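PDB 6D2K: FERM, ARHGEF and pleckstrin domain-containing protein 2, which acts as a guanine nucleotide exchange factor that activates RAC1 and takes part in semaphorin responses and integrin regulation, the chain here being its FERM domain. Local coordinates for residues 19-23 / 36-40; 115-119 / 187-193; 126-131 / 182-187. Residues are numbered along the deposited sequence.

In the fold
Interaction 1 lies in the ubiquitin-like N-terminal lobe of the FERM domain; interactions 2 and 3 belong to the helical central lobe, their centres about 28 to 29 Å from that of interaction 1. Interaction 3, helix on helix, is the most buried and mainly aliphatic, with His130 and Gln182 at one end. The second segment of interaction 2 begins at the end of helix 176-187: Ala187 is common to both, their centres are 11 Å apart, and 126-131/182-187 is nested within the chain closed by 115-119/187-193. Interactions 1 and 2 are only partly buried, and each combines an apolar centre with a water that bridges polar atoms of the two segments, between strand and helix in one, between two loops in the other.

Interaction 1. Residues 19-23 / 36-40; sequences VELFD and QVWKH
Strand 19-23, extended throughout, packs against helix 36-40 with the axes 10.5 Å apart and their N-to-C directions at 135°; the nearest CA atoms are those of Phe22 and Gln36, 7.9 Å apart. Glu20 and Phe22 point toward the helix. Phe22, chi1 m (-63°) and chi2 -100°, is buried: Val37 (chi1 t) lays CG2 over one ring face, 4.1 Å from the centroid and 21° off the normal, a CH-pi contact with CG2 3.8 Å from Phe22 CZ. At the ring edge sit Gln36 OE1, 3.6 Å from Phe22 CD1, and His40 CB, 4.1 Å from Phe22 CZ. Glu20, chi1 between wells (-93°) and chi2 m, covers one face of the His40 imidazole (chi1 t, chi2 79°) with its CB. Gln36 (m, t, chi3 8°) reaches toward Asp23, where a water donates to Gln36 OE1 (2.7 Å) and accepts from Asp23 N (3.1 Å); Asp23 OD1 forms a salt bridge with Arg9. This is the beta-grasp arrangement of a ubiquitin-like lobe, helix 30-41 lying across the sheet, with 19-24 one edge strand. An apolar centre, Phe22 on Val37, is thus flanked by long polar side chains that supply much of the buried surface, and water ties the Asp23 amide to Gln36.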
loop_
_atom_site.group_PDB
_atom_site.type_symbol
_atom_site.label_atom_id
_atom_site.label_comp_id
_atom_site.label_asym_id
_atom_site.label_seq_id
_atom_site.Cartn_x
_atom_site.Cartn_y
_atom_site.Cartn_z
ATOM N N VAL A 19 -3.107 18.284 0.183
ATOM C CA VAL A 19 -4.521 17.919 0.121
ATOM C C VAL A 19 -5.184 18.665 -1.027
ATOM O O VAL A 19 -4.984 19.877 -1.193
ATOM C CB VAL A 19 -5.241 18.225 1.447
ATOM C CG1 VAL A 19 -6.732 17.885 1.357
ATOM C CG2 VAL A 19 -4.598 17.461 2.597
ATOM N N GLU A 20 -5.943 17.938 -1.840
ATOM C CA GLU A 20 -6.708 18.530 -2.925
ATOM C C GLU A 20 -8.186 18.261 -2.683
ATOM O O GLU A 20 -8.547 17.194 -2.201
ATOM C CB GLU A 20 -6.270 17.981 -4.282
ATOM C CG GLU A 20 -5.210 18.818 -4.987
ATOM C CD GLU A 20 -5.724 20.195 -5.400
ATOM O OE1 GLU A 20 -5.618 21.125 -4.581
ATOM O OE2 GLU A 20 -6.247 20.342 -6.529
ATOM N N LEU A 21 -9.028 19.239 -3.006
ATOM C CA LEU A 21 -10.468 19.139 -2.769
ATOM C C LEU A 21 -11.197 18.810 -4.064
ATOM O O LEU A 21 -10.926 19.412 -5.111
ATOM C CB LEU A 21 -10.991 20.461 -2.189
ATOM C CG LEU A 21 -10.234 20.966 -0.958
ATOM C CD1 LEU A 21 -10.653 22.390 -0.620
ATOM C CD2 LEU A 21 -10.444 20.055 0.243
ATOM N N PHE A 22 -12.104 17.837 -4.003
ATOM C CA PHE A 22 -12.867 17.425 -5.181
ATOM C C PHE A 22 -14.347 17.446 -4.857
ATOM O O PHE A 22 -14.776 16.847 -3.878
ATOM C CB PHE A 22 -12.467 16.021 -5.636
ATOM C CG PHE A 22 -11.037 15.918 -6.082
ATOM C CD1 PHE A 22 -10.716 15.922 -7.422
ATOM C CD2 PHE A 22 -10.023 15.817 -5.153
ATOM C CE1 PHE A 22 -9.393 15.825 -7.834
ATOM C CE2 PHE A 22 -8.709 15.730 -5.550
ATOM C CZ PHE A 22 -8.389 15.736 -6.892
ATOM N N ASP A 23 -15.120 18.137 -5.685
ATOM C CA ASP A 23 -16.563 18.194 -5.496
ATOM C C ASP A 23 -17.236 17.224 -6.451
ATOM O O ASP A 23 -17.001 17.253 -7.655
ATOM C CB ASP A 23 -17.062 19.622 -5.715
ATOM C CG ASP A 23 -16.546 20.578 -4.666
ATOM O OD1 ASP A 23 -16.649 20.248 -3.465
ATOM O OD2 ASP A 23 -16.039 21.657 -5.035
ATOM N N GLN A 36 -10.940 11.988 -11.811
ATOM C CA GLN A 36 -10.612 13.379 -11.519
ATOM C C GLN A 36 -9.240 13.460 -10.854
ATOM O O GLN A 36 -8.457 14.365 -11.136
ATOM C CB GLN A 36 -11.686 14.057 -10.651
ATOM C CG GLN A 36 -13.013 14.279 -11.376
ATOM C CD GLN A 36 -13.970 15.198 -10.617
ATOM O OE1 GLN A 36 -13.606 15.805 -9.608
ATOM N NE2 GLN A 36 -15.200 15.304 -11.111
ATOM N N VAL A 37 -8.941 12.498 -9.984
ATOM C CA VAL A 37 -7.653 12.502 -9.307
ATOM C C VAL A 37 -6.527 12.197 -10.282
ATOM O O VAL A 37 -5.492 12.858 -10.246
ATOM C CB VAL A 37 -7.599 11.513 -8.133
ATOM C CG1 VAL A 37 -6.186 11.471 -7.565
ATOM C CG2 VAL A 37 -8.599 11.925 -7.060
ATOM N N TRP A 38 -6.731 11.207 -11.146
ATOM C CA TRP A 38 -5.706 10.849 -12.129
ATOM C C TRP A 38 -5.421 12.028 -13.062
ATOM O O TRP A 38 -4.296 12.210 -13.519
ATOM C CB TRP A 38 -6.116 9.635 -12.968
ATOM C CG TRP A 38 -6.501 8.369 -12.207
ATOM C CD1 TRP A 38 -7.247 7.339 -12.682
ATOM C CD2 TRP A 38 -6.166 8.029 -10.850
ATOM N NE1 TRP A 38 -7.398 6.374 -11.720
ATOM C CE2 TRP A 38 -6.745 6.773 -10.586
ATOM C CE3 TRP A 38 -5.434 8.661 -9.840
ATOM C CZ2 TRP A 38 -6.617 6.132 -9.345
ATOM C CZ3 TRP A 38 -5.309 8.021 -8.603
ATOM C CH2 TRP A 38 -5.894 6.772 -8.376
ATOM N N LYS A 39 -6.449 12.823 -13.345
ATOM C CA LYS A 39 -6.301 14.002 -14.195
ATOM C C LYS A 39 -5.556 15.115 -13.484
ATOM O O LYS A 39 -4.659 15.738 -14.054
ATOM C CB LYS A 39 -7.667 14.525 -14.632
ATOM C CG LYS A 39 -8.305 13.764 -15.768
ATOM C CD LYS A 39 -9.220 14.683 -16.585
ATOM C CE LYS A 39 -9.581 15.964 -15.828
ATOM N NZ LYS A 39 -8.503 17.006 -15.881
ATOM N N HIS A 40 -5.946 15.387 -12.245
ATOM C CA HIS A 40 -5.261 16.386 -11.450
ATOM C C HIS A 40 -3.767 16.076 -11.404
ATOM O O HIS A 40 -2.944 16.986 -11.437
ATOM C CB HIS A 40 -5.837 16.450 -10.034
ATOM C CG HIS A 40 -5.019 17.276 -9.097
ATOM N ND1 HIS A 40 -5.070 18.652 -9.082
ATOM C CD2 HIS A 40 -4.108 16.923 -8.159
ATOM C CE1 HIS A 40 -4.234 19.112 -8.169
ATOM N NE2 HIS A 40 -3.641 18.085 -7.591
HETATM O O HOH W 1 -14.012 18.321 -8.576
#

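Interaction 2. Residues 115-119 / 187-193; sequences ERLTC and ARKLEMY
Glu115 opens the first segment with positive phi (64/30), closing helix 98-113 in a Schellman motif. Arg116 (-89/-44) follows; its carbonyl O lies 3.6 Å from Met192 CE, while its guanidinium leads away to a salt bridge with Glu114. Leu117, at -89/104, turns the chain extended and is the buried residue of 115-119. Leu117 CA is 5.4 Å from Met192 CA. With chi1 t and chi2 p, Leu117 packs by apolar contact, its CD1 3.9 Å from Leu190 CD1 and 4.3 Å from Met192 CB, its CD2 4.5 Å from Ala187 CB; Met192 O (3.7 Å) and Tyr193 N (3.8 Å) are van der Waals neighbours of Leu117 CD1. The opposing segment owes its shape to two consecutive type I beta turns, Ala187 to Leu190 and Leu190 to Tyr193, closed by Leu190 N to Ala187 O and Tyr193 N to Leu190 O, each 3.0 Å. This double turn takes the chain off helix 176-187 in the central FERM lobe, on the way to strand 198-201 of the C-terminal PH-like lobe. Leu190 (m, t) and Met192 (m, m, m) both point toward 115-119, whereas Tyr193 points away, its ring edge-to-face with Phe88 and its OH bonded to Pro89 O. Thr118 (chi1 p) sets OG1 3.5 Å from Met192 CG; Thr118 O accepts from a water at 2.7 Å that in turn accepts from Met192 N at 3.0 Å, bridging the two backbones. Cys119, almost fully extended (-173/176) with chi1 p, closes the contact with CB 3.9 Å from Leu190 CD2.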
loop_
_atom_site.group_PDB
_atom_site.type_symbol
_atom_site.label_atom_id
_atom_site.label_comp_id
_atom_site.label_asym_id
_atom_site.label_seq_id
_atom_site.Cartn_x
_atom_site.Cartn_y
_atom_site.Cartn_z
ATOM N N GLU A 115 5.434 2.334 9.817
ATOM C CA GLU A 115 5.929 1.077 10.379
ATOM C C GLU A 115 5.310 -0.160 9.729
ATOM O O GLU A 115 5.167 -1.211 10.360
ATOM C CB GLU A 115 5.751 1.073 11.903
ATOM C CG GLU A 115 6.401 2.289 12.563
ATOM C CD GLU A 115 6.256 2.284 14.071
ATOM O OE1 GLU A 115 7.145 1.726 14.742
ATOM O OE2 GLU A 115 5.262 2.847 14.573
ATOM N N ARG A 116 4.946 -0.025 8.460
ATOM C CA ARG A 116 4.508 -1.161 7.649
ATOM C C ARG A 116 5.689 -1.833 6.969
ATOM O O ARG A 116 5.784 -3.057 6.910
ATOM C CB ARG A 116 3.524 -0.689 6.583
ATOM C CG ARG A 116 2.240 -0.109 7.159
ATOM C CD ARG A 116 1.256 0.283 6.068
ATOM N NE ARG A 116 0.473 1.444 6.483
ATOM C CZ ARG A 116 -0.542 1.392 7.339
ATOM N NH1 ARG A 116 -0.909 0.230 7.865
ATOM N NH2 ARG A 116 -1.195 2.501 7.664
ATOM N N LEU A 117 6.576 -1.010 6.425
ATOM C CA LEU A 117 7.773 -1.486 5.770
ATOM C C LEU A 117 8.851 -1.589 6.823
ATOM O O LEU A 117 9.386 -0.570 7.259
ATOM C CB LEU A 117 8.219 -0.484 4.698
ATOM C CG LEU A 117 9.357 -0.935 3.780
ATOM C CD1 LEU A 117 8.939 -2.168 3.044
ATOM C CD2 LEU A 117 9.751 0.161 2.798
ATOM N N THR A 118 9.160 -2.802 7.261
ATOM C CA THR A 118 10.204 -2.957 8.261
ATOM C C THR A 118 11.463 -3.541 7.628
ATOM O O THR A 118 11.415 -4.159 6.566
ATOM C CB THR A 118 9.718 -3.728 9.507
ATOM O OG1 THR A 118 8.976 -4.882 9.105
ATOM C CG2 THR A 118 8.805 -2.839 10.359
ATOM N N CYS A 119 12.599 -3.295 8.266
ATOM C CA CYS A 119 13.892 -3.705 7.733
ATOM C C CYS A 119 14.926 -3.408 8.797
ATOM O O CYS A 119 14.593 -2.842 9.843
ATOM C CB CYS A 119 14.212 -2.946 6.442
ATOM S SG CYS A 119 14.099 -1.149 6.547
ATOM N N ALA A 187 13.999 -1.201 -1.535
ATOM C CA ALA A 187 12.714 -1.651 -0.990
ATOM C C ALA A 187 12.194 -2.942 -1.595
ATOM O O ALA A 187 11.606 -3.753 -0.885
ATOM C CB ALA A 187 11.679 -0.564 -1.149
ATOM N N ARG A 188 12.375 -3.125 -2.898
ATOM C CA ARG A 188 11.708 -4.238 -3.585
ATOM C C ARG A 188 12.249 -5.582 -3.146
ATOM O O ARG A 188 11.615 -6.609 -3.402
ATOM C CB ARG A 188 11.815 -4.096 -5.101
ATOM C CG ARG A 188 13.165 -4.480 -5.663
ATOM C CD ARG A 188 13.226 -4.154 -7.133
ATOM N NE ARG A 188 14.464 -4.641 -7.728
ATOM C CZ ARG A 188 14.592 -5.838 -8.284
ATOM N NH1 ARG A 188 15.756 -6.205 -8.799
ATOM N NH2 ARG A 188 13.551 -6.661 -8.335
ATOM N N LYS A 189 13.412 -5.592 -2.497
ATOM C CA LYS A 189 13.976 -6.857 -1.996
ATOM C C LYS A 189 13.588 -7.160 -0.553
ATOM O O LYS A 189 13.926 -8.232 -0.025
ATOM C CB LYS A 189 15.507 -6.869 -2.122
ATOM C CG LYS A 189 16.024 -6.834 -3.556
ATOM C CD LYS A 189 15.643 -8.102 -4.291
ATOM C CE LYS A 189 16.291 -8.158 -5.660
ATOM N NZ LYS A 189 15.889 -9.386 -6.397
ATOM N N LEU A 190 12.879 -6.234 0.092
ATOM C CA LEU A 190 12.465 -6.411 1.478
ATOM C C LEU A 190 11.270 -7.340 1.546
ATOM O O LEU A 190 10.362 -7.247 0.729
ATOM C CB LEU A 190 12.090 -5.082 2.126
ATOM C CG LEU A 190 13.236 -4.076 2.121
ATOM C CD1 LEU A 190 12.748 -2.763 2.693
ATOM C CD2 LEU A 190 14.412 -4.639 2.922
ATOM N N GLU A 191 11.285 -8.227 2.530
ATOM C CA GLU A 191 10.194 -9.182 2.705
ATOM C C GLU A 191 8.873 -8.450 2.910
ATOM O O GLU A 191 7.813 -8.955 2.518
ATOM C CB GLU A 191 10.489 -10.085 3.898
ATOM C CG GLU A 191 9.482 -11.208 4.107
ATOM C CD GLU A 191 9.950 -12.189 5.166
ATOM O OE1 GLU A 191 10.260 -13.343 4.804
ATOM O OE2 GLU A 191 10.022 -11.791 6.346
ATOM N N MET A 192 8.926 -7.264 3.513
ATOM C CA MET A 192 7.702 -6.516 3.789
ATOM C C MET A 192 7.273 -5.544 2.679
ATOM O O MET A 192 6.297 -4.805 2.839
ATOM C CB MET A 192 7.813 -5.790 5.132
ATOM C CG MET A 192 7.857 -6.752 6.340
ATOM S SD MET A 192 6.368 -7.792 6.468
ATOM C CE MET A 192 5.153 -6.556 6.892
ATOM N N TYR A 193 7.996 -5.541 1.562
ATOM C CA TYR A 193 7.638 -4.699 0.416
ATOM C C TYR A 193 6.203 -4.973 -0.029
ATOM O O TYR A 193 5.859 -6.105 -0.368
ATOM C CB TYR A 193 8.625 -4.918 -0.742
ATOM C CG TYR A 193 8.196 -4.328 -2.078
ATOM C CD1 TYR A 193 8.250 -2.963 -2.305
ATOM C CD2 TYR A 193 7.735 -5.141 -3.101
ATOM C CE1 TYR A 193 7.864 -2.427 -3.515
ATOM C CE2 TYR A 193 7.341 -4.616 -4.312
ATOM C CZ TYR A 193 7.400 -3.254 -4.513
ATOM O OH TYR A 193 7.000 -2.703 -5.712
HETATM O O HOH W 2 11.128 -6.546 5.370
#

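Interaction 3. Residues 126-131 / 182-187; sequences LLISHL and QVLEIA
A buried, nearly antiparallel helix-helix contact inside the central lobe of the FERM domain joins helix 121-136 to the last turns of helix 176-187. Over segments 126-131 and 182-187 the axes approach to 9.4 Å, with 164° between their N-to-C directions and a signed crossing angle of -164°. Both are regular alpha-helix, bonded for instance by Leu131 N to Leu127 O (3.0 Å) and Ala187 N to Val183 O (2.9 Å). The nearest CA atoms, 5.7 Å apart, belong to Leu127 and Val183. Leu127 (m, t) sends CD2 to 3.6 Å from Ile186 CG2, 4.0 Å from Val183 CG1 and 3.7 Å from Val183 O. Ile186 (m, t) points toward the partner helix and also takes Leu126 (t, p), whose CD2 is 3.6 Å from Ile186 CD1. This belongs to the all-helical middle lobe of the FERM cloverleaf, in which the same two helices lean on others: Leu184 and Ala187 touch Leu108 of helix 98-113, and Ile128 rests on Leu112 of that helix and on Ile164 of helix 161-168. Val183 (chi1 t) lies with CG2 3.7 Å from His130 CB and 3.9 Å from Leu131 CD2, Leu131 being m, t. Toward the N-terminal end of 182-187, His130 (chi1 m) has Gln182 CB over one ring face in a CH-pi contact, 3.6 Å from the centroid and 7° off the normal; its ring also stacks with that of His171. Ser129 (chi1 p) faces elsewhere, its OG donating to Leu126 O at 2.7 Å and hydrogen-bonding with His171.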
loop_
_atom_site.group_PDB
_atom_site.type_symbol
_atom_site.label_atom_id
_atom_site.label_comp_id
_atom_site.label_asym_id
_atom_site.label_seq_id
_atom_site.Cartn_x
_atom_site.Cartn_y
_atom_site.Cartn_z
ATOM N N LEU A 126 19.590 3.911 5.280
ATOM C CA LEU A 126 19.968 4.046 3.877
ATOM C C LEU A 126 18.790 4.515 3.017
ATOM O O LEU A 126 18.938 5.409 2.182
ATOM C CB LEU A 126 20.541 2.726 3.356
ATOM C CG LEU A 126 21.002 2.716 1.902
ATOM C CD1 LEU A 126 22.119 3.762 1.689
ATOM C CD2 LEU A 126 21.458 1.307 1.513
ATOM N N LEU A 127 17.622 3.908 3.194
ATOM C CA LEU A 127 16.425 4.365 2.489
ATOM C C LEU A 127 16.173 5.850 2.726
ATOM O O LEU A 127 15.936 6.607 1.776
ATOM C CB LEU A 127 15.187 3.568 2.949
ATOM C CG LEU A 127 15.028 2.198 2.312
ATOM C CD1 LEU A 127 13.962 1.393 3.064
ATOM C CD2 LEU A 127 14.648 2.335 0.848
ATOM N N ILE A 128 16.181 6.263 3.989
ATOM C CA ILE A 128 15.922 7.658 4.319
ATOM C C ILE A 128 16.978 8.560 3.689
ATOM O O ILE A 128 16.649 9.633 3.201
ATOM C CB ILE A 128 15.854 7.885 5.833
ATOM C CG1 ILE A 128 14.712 7.058 6.422
ATOM C CG2 ILE A 128 15.653 9.369 6.156
ATOM C CD1 ILE A 128 14.715 7.007 7.942
ATOM N N SER A 129 18.229 8.108 3.657
ATOM C CA SER A 129 19.288 8.941 3.075
ATOM C C SER A 129 19.044 9.229 1.587
ATOM O O SER A 129 19.362 10.320 1.091
ATOM C CB SER A 129 20.679 8.330 3.309
ATOM O OG SER A 129 20.910 7.201 2.486
ATOM N N HIS A 130 18.500 8.252 0.872
ATOM C CA HIS A 130 18.143 8.462 -0.532
ATOM C C HIS A 130 16.922 9.359 -0.667
ATOM O O HIS A 130 16.859 10.199 -1.579
ATOM C CB HIS A 130 17.930 7.136 -1.262
ATOM C CG HIS A 130 19.214 6.466 -1.647
ATOM N ND1 HIS A 130 19.634 5.269 -1.109
ATOM C CD2 HIS A 130 20.192 6.866 -2.492
ATOM C CE1 HIS A 130 20.809 4.945 -1.632
ATOM N NE2 HIS A 130 21.165 5.901 -2.471
ATOM N N LEU A 131 15.970 9.209 0.252
ATOM C CA LEU A 131 14.811 10.100 0.257
ATOM C C LEU A 131 15.240 11.548 0.494
ATOM O O LEU A 131 14.723 12.464 -0.155
ATOM C CB LEU A 131 13.778 9.655 1.303
ATOM C CG LEU A 131 13.041 8.353 0.993
ATOM C CD1 LEU A 131 12.295 7.833 2.230
ATOM C CD2 LEU A 131 12.095 8.532 -0.174
ATOM N N GLN A 182 16.949 4.246 -6.454
ATOM C CA GLN A 182 17.638 3.529 -5.390
ATOM C C GLN A 182 16.670 3.127 -4.282
ATOM O O GLN A 182 16.800 2.059 -3.710
ATOM C CB GLN A 182 18.767 4.372 -4.819
ATOM C CG GLN A 182 19.806 4.719 -5.852
ATOM C CD GLN A 182 21.042 3.900 -5.691
ATOM O OE1 GLN A 182 22.131 4.438 -5.464
ATOM N NE2 GLN A 182 20.890 2.582 -5.778
ATOM N N VAL A 183 15.721 3.996 -3.957
ATOM C CA VAL A 183 14.715 3.650 -2.946
ATOM C C VAL A 183 13.952 2.394 -3.385
ATOM O O VAL A 183 13.763 1.456 -2.587
ATOM C CB VAL A 183 13.759 4.833 -2.666
ATOM C CG1 VAL A 183 12.531 4.367 -1.866
ATOM C CG2 VAL A 183 14.486 5.945 -1.925
ATOM N N LEU A 184 13.540 2.372 -4.653
ATOM C CA LEU A 184 12.790 1.248 -5.208
ATOM C C LEU A 184 13.633 -0.029 -5.213
ATOM O O LEU A 184 13.135 -1.116 -4.920
ATOM C CB LEU A 184 12.273 1.532 -6.625
ATOM C CG LEU A 184 11.495 2.828 -6.861
ATOM C CD1 LEU A 184 10.809 2.818 -8.223
ATOM C CD2 LEU A 184 10.494 3.093 -5.761
ATOM N N GLU A 185 14.909 0.117 -5.553
ATOM C CA GLU A 185 15.817 -1.027 -5.636
ATOM C C GLU A 185 16.054 -1.675 -4.277
ATOM O O GLU A 185 16.080 -2.917 -4.150
ATOM C CB GLU A 185 17.144 -0.578 -6.252
ATOM C CG GLU A 185 17.126 -0.641 -7.758
ATOM C CD GLU A 185 16.883 -2.061 -8.252
ATOM O OE1 GLU A 185 15.978 -2.257 -9.092
ATOM O OE2 GLU A 185 17.585 -2.983 -7.780
ATOM N N ILE A 186 16.232 -0.839 -3.262
ATOM C CA ILE A 186 16.401 -1.311 -1.895
ATOM C C ILE A 186 15.098 -1.937 -1.396
ATOM O O ILE A 186 15.085 -3.065 -0.912
ATOM C CB ILE A 186 16.798 -0.162 -0.950
ATOM C CG1 ILE A 186 18.226 0.308 -1.253
ATOM C CG2 ILE A 186 16.687 -0.605 0.497
ATOM C CD1 ILE A 186 18.577 1.676 -0.642
ATOM N N ALA A 187 13.999 -1.201 -1.535
ATOM C CA ALA A 187 12.714 -1.651 -0.990
ATOM C C ALA A 187 12.194 -2.942 -1.595
ATOM O O ALA A 187 11.606 -3.753 -0.885
ATOM C CB ALA A 187 11.679 -0.564 -1.149
#